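Local atomic coordinates of checkpoint serine/threonine-protein kinase BUB1 (Saccharomyces cerevisiae, PDB entry 3ESL), a protein that acts in the mitotic spindle assembly checkpoint as a serine/threonine kinase that phosphorylates BUB3 and itself, delaying anaphase until chromosomes are bioriented. Residues 59-64 with 84-89; 100-105 with 119-124. All blocks are in the same frame, centred on the assembly; numbering follows the deposited sequence. Where two conformers were deposited one is given.

Contact 1: 59-64 with 84-89; sequences TMERCL and IWYINL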
loop_
_atom_site.group_PDB
_atom_site.type_symbol
_atom_site.label_atom_id
_atom_site.label_comp_id
_atom_site.label_asym_id
_atom_site.label_seq_id
_atom_site.Cartn_x
_atom_site.Cartn_y
_atom_site.Cartn_z
ATOM N N THR A 59 12.145 7.239 -2.727
ATOM C CA THR A 59 12.506 5.909 -3.189
ATOM C C THR A 59 11.255 5.039 -3.278
ATOM O O THR A 59 11.104 4.276 -4.238
ATOM C CB THR A 59 13.581 5.278 -2.290
ATOM O OG1 THR A 59 14.731 6.138 -2.299
ATOM C CG2 THR A 59 14.005 3.926 -2.836
ATOM N N MET A 60 10.374 5.165 -2.294
ATOM C CA MET A 60 9.161 4.342 -2.273
ATOM C C MET A 60 8.279 4.749 -3.460
ATOM O O MET A 60 7.706 3.900 -4.141
ATOM C CB MET A 60 8.417 4.494 -0.950
ATOM C CG MET A 60 9.143 3.840 0.211
ATOM S SD MET A 60 8.219 4.000 1.741
ATOM C CE MET A 60 6.916 2.836 1.431
ATOM N N GLU A 61 8.199 6.053 -3.718
ATOM C CA GLU A 61 7.410 6.549 -4.848
ATOM C C GLU A 61 7.991 6.047 -6.171
ATOM O O GLU A 61 7.240 5.598 -7.054
ATOM C CB GLU A 61 7.329 8.078 -4.822
ATOM C CG GLU A 61 6.517 8.589 -3.668
ATOM C CD GLU A 61 6.361 10.097 -3.684
ATOM O OE1 GLU A 61 6.896 10.739 -4.616
ATOM O OE2 GLU A 61 5.695 10.614 -2.765
ATOM N N ARG A 62 9.313 6.120 -6.311
ATOM C CA ARG A 62 9.994 5.587 -7.497
ATOM C C ARG A 62 9.674 4.109 -7.697
ATOM O O ARG A 62 9.365 3.674 -8.814
ATOM C CB ARG A 62 11.510 5.786 -7.397
ATOM C CG ARG A 62 11.967 7.191 -7.733
ATOM C CD ARG A 62 13.455 7.353 -7.435
ATOM N NE ARG A 62 14.298 6.850 -8.517
ATOM C CZ ARG A 62 15.629 6.912 -8.509
ATOM N NH1 ARG A 62 16.252 7.440 -7.474
ATOM N NH2 ARG A 62 16.333 6.445 -9.532
ATOM N N CYS A 63 9.740 3.347 -6.605
ATOM C CA CYS A 63 9.441 1.911 -6.650
ATOM C C CYS A 63 8.018 1.672 -7.167
ATOM O O CYS A 63 7.799 0.899 -8.109
ATOM C CB CYS A 63 9.592 1.316 -5.254
ATOM S SG CYS A 63 9.092 -0.413 -5.186
ATOM N N LEU A 64 7.051 2.345 -6.549
ATOM C CA LEU A 64 5.641 2.130 -6.914
ATOM C C LEU A 64 5.401 2.456 -8.390
ATOM O O LEU A 64 4.759 1.687 -9.119
ATOM C CB LEU A 64 4.725 2.944 -6.014
ATOM C CG LEU A 64 4.779 2.537 -4.534
ATOM C CD1 LEU A 64 3.829 3.409 -3.685
ATOM C CD2 LEU A 64 4.471 1.036 -4.353
ATOM N N ILE A 84 1.157 -0.463 1.143
ATOM C CA ILE A 84 0.568 -0.283 2.478
ATOM C C ILE A 84 1.517 0.468 3.429
ATOM O O ILE A 84 1.061 1.289 4.231
ATOM C CB ILE A 84 0.027 -1.619 3.056
ATOM C CG1 ILE A 84 -1.053 -2.174 2.125
ATOM C CG2 ILE A 84 -0.536 -1.426 4.478
ATOM C CD1 ILE A 84 -1.429 -3.607 2.386
ATOM N N TRP A 85 2.823 0.225 3.312
ATOM C CA TRP A 85 3.806 0.997 4.086
ATOM C C TRP A 85 3.751 2.462 3.693
ATOM O O TRP A 85 3.793 3.341 4.546
ATOM C CB TRP A 85 5.217 0.442 3.921
ATOM C CG TRP A 85 5.522 -0.632 4.947
ATOM C CD1 TRP A 85 5.602 -1.975 4.731
ATOM C CD2 TRP A 85 5.770 -0.435 6.351
ATOM N NE1 TRP A 85 5.891 -2.634 5.910
ATOM C CE2 TRP A 85 5.999 -1.711 6.919
ATOM C CE3 TRP A 85 5.829 0.697 7.180
ATOM C CZ2 TRP A 85 6.281 -1.888 8.284
ATOM C CZ3 TRP A 85 6.112 0.520 8.541
ATOM C CH2 TRP A 85 6.337 -0.763 9.071
ATOM N N TYR A 86 3.615 2.714 2.393
ATOM C CA TYR A 86 3.529 4.091 1.915
ATOM C C TYR A 86 2.330 4.821 2.510
ATOM O O TYR A 86 2.458 5.930 3.030
ATOM C CB TYR A 86 3.505 4.192 0.384
ATOM C CG TYR A 86 3.621 5.632 -0.067
ATOM C CD1 TYR A 86 4.874 6.208 -0.289
ATOM C CD2 TYR A 86 2.495 6.439 -0.196
ATOM C CE1 TYR A 86 4.999 7.537 -0.654
ATOM C CE2 TYR A 86 2.616 7.779 -0.561
ATOM C CZ TYR A 86 3.856 8.307 -0.806
ATOM O OH TYR A 86 3.958 9.618 -1.167
ATOM N N ILE A 87 1.165 4.199 2.412
ATOM C CA ILE A 87 -0.059 4.783 2.944
ATOM C C ILE A 87 0.098 5.065 4.441
ATOM O O ILE A 87 -0.228 6.156 4.902
ATOM C CB ILE A 87 -1.265 3.862 2.662
ATOM C CG1 ILE A 87 -1.532 3.766 1.147
ATOM C CG2 ILE A 87 -2.532 4.338 3.402
ATOM C CD1 ILE A 87 -2.364 2.534 0.763
ATOM N N ASN A 88 0.624 4.089 5.177
ATOM C CA ASN A 88 0.743 4.208 6.643
ATOM C C ASN A 88 1.763 5.259 7.093
ATOM O O ASN A 88 1.537 5.974 8.075
ATOM C CB ASN A 88 1.108 2.855 7.267
ATOM C CG ASN A 88 -0.003 1.815 7.153
ATOM O OD1 ASN A 88 -1.170 2.135 6.954
ATOM N ND2 ASN A 88 0.375 0.548 7.299
ATOM N N LEU A 89 2.891 5.339 6.395
ATOM C CA LEU A 89 3.961 6.267 6.753
ATOM C C LEU A 89 3.670 7.703 6.328
ATOM O O LEU A 89 3.980 8.649 7.065
ATOM C CB LEU A 89 5.279 5.825 6.132
ATOM C CG LEU A 89 5.913 4.552 6.685
ATOM C CD1 LEU A 89 7.101 4.212 5.813
ATOM C CD2 LEU A 89 6.339 4.738 8.149
#
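Y86 reaches across from helix 77-90 and packs against the side chains of M60, E61 and L64 on helix 49-67. Its CG is anti to the backbone N (chi1 -172°), on a side chain that starts out toward helix 49-67. M60 CB sits at the ring edge, 4.0 Å from Y86 CD1. The M60 chain bends at chi3 and brings CE to the backbone of Y86, 3.4 Å from Y86 N. That methyl also touches W85 CB at 3.8 Å, and M60 SD lies 4.2 Å from L89 CD1. The two segments run in roughly opposite directions, with 143° between their axes, as neighbouring helices of the all-alpha, TPR-like N-terminal domain of BUB1. At the far end of the ring, Y86 OH donates a hydrogen bond of 2.6 Å to E61 OE2, on the anti side of the carboxylate. E61 CG packs obliquely on the ring, 3.5 Å from Y86 CE1, and the carboxylate is turned 53° from the ring plane. The hydroxyl has a second partner in R57 NE. L64 CD1 touches Y86 CB at 4.2 Å. F194 of helix 193-200 stacks with Y86 and touches both E61 and L64.

Contact 2: 100-105 with 119-124; sequences NTFKYM and EEFSKL
Helices 95-108 and 115-127 are consecutive antiparallel helices of the TPR-like array in the BUB1 N-terminal domain, and F102 and F121 meet between them. The segment axes come within 10.8 Å and run at 147° to each other. The two rings are almost parallel, with planes 6° apart, but slid so far that they barely overlap. Their side chains pass each other in opposite directions, and each ring lies over the root of the other residue. F102 CB stands over the centre of the F121 ring, 3.5 Å from its centroid, in a CH-pi contact. In return, F121 CA lies over the F102 ring, 3.9 Å from that centroid. F121 CG is anti to its backbone N (chi1 -165°), which sets it 3.7 Å from F102 CG. Farther out, F102 CZ is 4.0 Å from E120 CB. An alanine in place of F102 would probably open a gap beside E120 and uncover the backbone of F121, while the CB contact with the F121 ring could remain. K103 CG touches F121 CZ, and the amino group of K103 turns off to bond with R185 O. L137 of helix 131-143 also packs on the F121 side chain. L124 CD2 comes obliquely to the F102 ring and ends 3.7 Å from F102 CD2.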
loop_
_atom_site.group_PDB
_atom_site.type_symbol
_atom_site.label_atom_id
_atom_site.label_comp_id
_atom_site.label_asym_id
_atom_site.label_seq_id
_atom_site.Cartn_x
_atom_site.Cartn_y
_atom_site.Cartn_z
ATOM N N ASN A 100 -8.017 6.961 -1.904
ATOM C CA ASN A 100 -7.753 7.059 -3.337
ATOM C C ASN A 100 -6.615 6.144 -3.787
ATOM O O ASN A 100 -6.630 5.627 -4.902
ATOM C CB ASN A 100 -7.458 8.497 -3.745
ATOM C CG ASN A 100 -8.706 9.360 -3.746
ATOM O OD1 ASN A 100 -9.831 8.856 -3.630
ATOM N ND2 ASN A 100 -8.513 10.669 -3.879
ATOM N N THR A 101 -5.637 5.957 -2.909
ATOM C CA THR A 101 -4.544 5.025 -3.191
ATOM C C THR A 101 -5.086 3.599 -3.258
ATOM O O THR A 101 -4.804 2.886 -4.224
ATOM C CB THR A 101 -3.385 5.172 -2.183
ATOM O OG1 THR A 101 -2.944 6.536 -2.169
ATOM C CG2 THR A 101 -2.192 4.284 -2.589
ATOM N N PHE A 102 -5.900 3.190 -2.273
ATOM C CA PHE A 102 -6.492 1.852 -2.332
ATOM C C PHE A 102 -7.369 1.665 -3.576
ATOM O O PHE A 102 -7.354 0.606 -4.204
ATOM C CB PHE A 102 -7.319 1.551 -1.085
ATOM C CG PHE A 102 -6.506 1.152 0.117
ATOM C CD1 PHE A 102 -5.894 -0.097 0.178
ATOM C CD2 PHE A 102 -6.426 2.002 1.224
ATOM C CE1 PHE A 102 -5.159 -0.480 1.322
ATOM C CE2 PHE A 102 -5.701 1.646 2.359
ATOM C CZ PHE A 102 -5.063 0.389 2.406
ATOM N N LYS A 103 -8.143 2.694 -3.917
ATOM C CA LYS A 103 -8.997 2.667 -5.104
ATOM C C LYS A 103 -8.212 2.537 -6.418
ATOM O O LYS A 103 -8.638 1.832 -7.346
ATOM C CB LYS A 103 -9.881 3.922 -5.138
ATOM C CG LYS A 103 -10.963 3.893 -4.085
ATOM C CD LYS A 103 -11.635 5.251 -3.951
ATOM C CE LYS A 103 -12.227 5.686 -5.280
ATOM N NZ LYS A 103 -13.365 6.645 -5.109
ATOM N N TYR A 104 -7.075 3.220 -6.486
ATOM C CA TYR A 104 -6.189 3.165 -7.644
ATOM C C TYR A 104 -5.600 1.762 -7.809
ATOM O O TYR A 104 -5.621 1.181 -8.898
ATOM C CB TYR A 104 -5.083 4.192 -7.454
ATOM C CG TYR A 104 -4.023 4.235 -8.525
ATOM C CD1 TYR A 104 -4.216 4.974 -9.697
ATOM C CD2 TYR A 104 -2.804 3.578 -8.348
ATOM C CE1 TYR A 104 -3.223 5.042 -10.673
ATOM C CE2 TYR A 104 -1.805 3.640 -9.316
ATOM C CZ TYR A 104 -2.027 4.377 -10.475
ATOM O OH TYR A 104 -1.047 4.451 -11.440
ATOM N N MET A 105 -5.074 1.222 -6.712
ATOM C CA MET A 105 -4.649 -0.176 -6.674
ATOM C C MET A 105 -5.765 -1.135 -7.143
ATOM O O MET A 105 -5.530 -2.008 -7.978
ATOM C CB MET A 105 -4.218 -0.529 -5.253
ATOM C CG MET A 105 -2.990 0.254 -4.772
ATOM S SD MET A 105 -2.869 0.140 -2.964
ATOM C CE MET A 105 -2.379 -1.566 -2.787
ATOM N N GLU A 119 -7.991 -6.632 4.008
ATOM C CA GLU A 119 -7.868 -6.369 5.460
ATOM C C GLU A 119 -7.496 -4.917 5.766
ATOM O O GLU A 119 -8.121 -4.260 6.612
ATOM C CB GLU A 119 -6.859 -7.327 6.103
ATOM C CG GLU A 119 -7.340 -8.779 6.089
ATOM C CD GLU A 119 -6.264 -9.782 6.490
ATOM O OE1 GLU A 119 -5.067 -9.537 6.215
ATOM O OE2 GLU A 119 -6.623 -10.830 7.081
ATOM N N GLU A 120 -6.477 -4.420 5.071
ATOM C CA GLU A 120 -6.007 -3.055 5.275
ATOM C C GLU A 120 -6.992 -1.993 4.779
ATOM O O GLU A 120 -7.208 -0.987 5.461
ATOM C CB GLU A 120 -4.620 -2.872 4.644
ATOM C CG GLU A 120 -3.527 -3.710 5.337
ATOM C CD GLU A 120 -3.217 -3.251 6.763
ATOM O OE1 GLU A 120 -3.322 -2.041 7.061
ATOM O OE2 GLU A 120 -2.857 -4.116 7.592
ATOM N N PHE A 121 -7.579 -2.221 3.605
ATOM C CA PHE A 121 -8.547 -1.298 3.029
ATOM C C PHE A 121 -9.775 -1.253 3.957
ATOM O O PHE A 121 -10.274 -0.176 4.303
ATOM C CB PHE A 121 -8.907 -1.768 1.617
ATOM C CG PHE A 121 -9.629 -0.734 0.763
ATOM C CD1 PHE A 121 -10.023 0.501 1.279
ATOM C CD2 PHE A 121 -9.939 -1.038 -0.560
ATOM C CE1 PHE A 121 -10.701 1.433 0.475
ATOM C CE2 PHE A 121 -10.631 -0.122 -1.363
ATOM C CZ PHE A 121 -11.003 1.109 -0.849
ATOM N N SER A 122 -10.219 -2.422 4.405
ATOM C CA SER A 122 -11.341 -2.485 5.353
ATOM C C SER A 122 -11.031 -1.717 6.638
ATOM O O SER A 122 -11.902 -0.991 7.154
ATOM C CB SER A 122 -11.720 -3.936 5.671
ATOM O OG SER A 122 -12.745 -3.976 6.663
ATOM N N LYS A 123 -9.811 -1.881 7.159
ATOM C CA LYS A 123 -9.379 -1.170 8.367
ATOM C C LYS A 123 -9.472 0.344 8.157
ATOM O O LYS A 123 -9.942 1.067 9.040
ATOM C CB LYS A 123 -7.965 -1.580 8.783
ATOM C CG LYS A 123 -7.474 -0.932 10.085
ATOM C CD LYS A 123 -6.024 -1.323 10.420
ATOM C CE LYS A 123 -4.997 -0.519 9.609
ATOM N NZ LYS A 123 -4.915 0.922 10.022
ATOM N N LEU A 124 -9.046 0.824 6.985
ATOM C CA LEU A 124 -9.145 2.262 6.699
ATOM C C LEU A 124 -10.604 2.731 6.787
ATOM O O LEU A 124 -10.899 3.746 7.440
ATOM C CB LEU A 124 -8.542 2.592 5.318
ATOM C CG LEU A 124 -8.598 4.070 4.918
ATOM C CD1 LEU A 124 -7.521 4.867 5.610
ATOM C CD2 LEU A 124 -8.489 4.225 3.404
#

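After helices 4-21 and 29-47 the chain enters helix 49-67, and contact 1 brings helix 77-90 back against it. This closes a loop of 19 residues between the segments. The chain then turns into helix 95-108, and contact 2 closes a shorter loop of 13 residues against helix 115-127. The loops follow in series, without nesting or crossing. The centres of contact 1 and contact 2 are about 14 Å apart. Helices 77-90 and 95-108 join them directly: I87 CD1 packs on F102 CE2 at 3.8 Å and also touches T101. I84 CD1, on helix 77-90, also meets E120 CG of helix 115-127 at 3.6 Å. Four successive helices are thus tied side by side within the Mad3/BUB1 homology region.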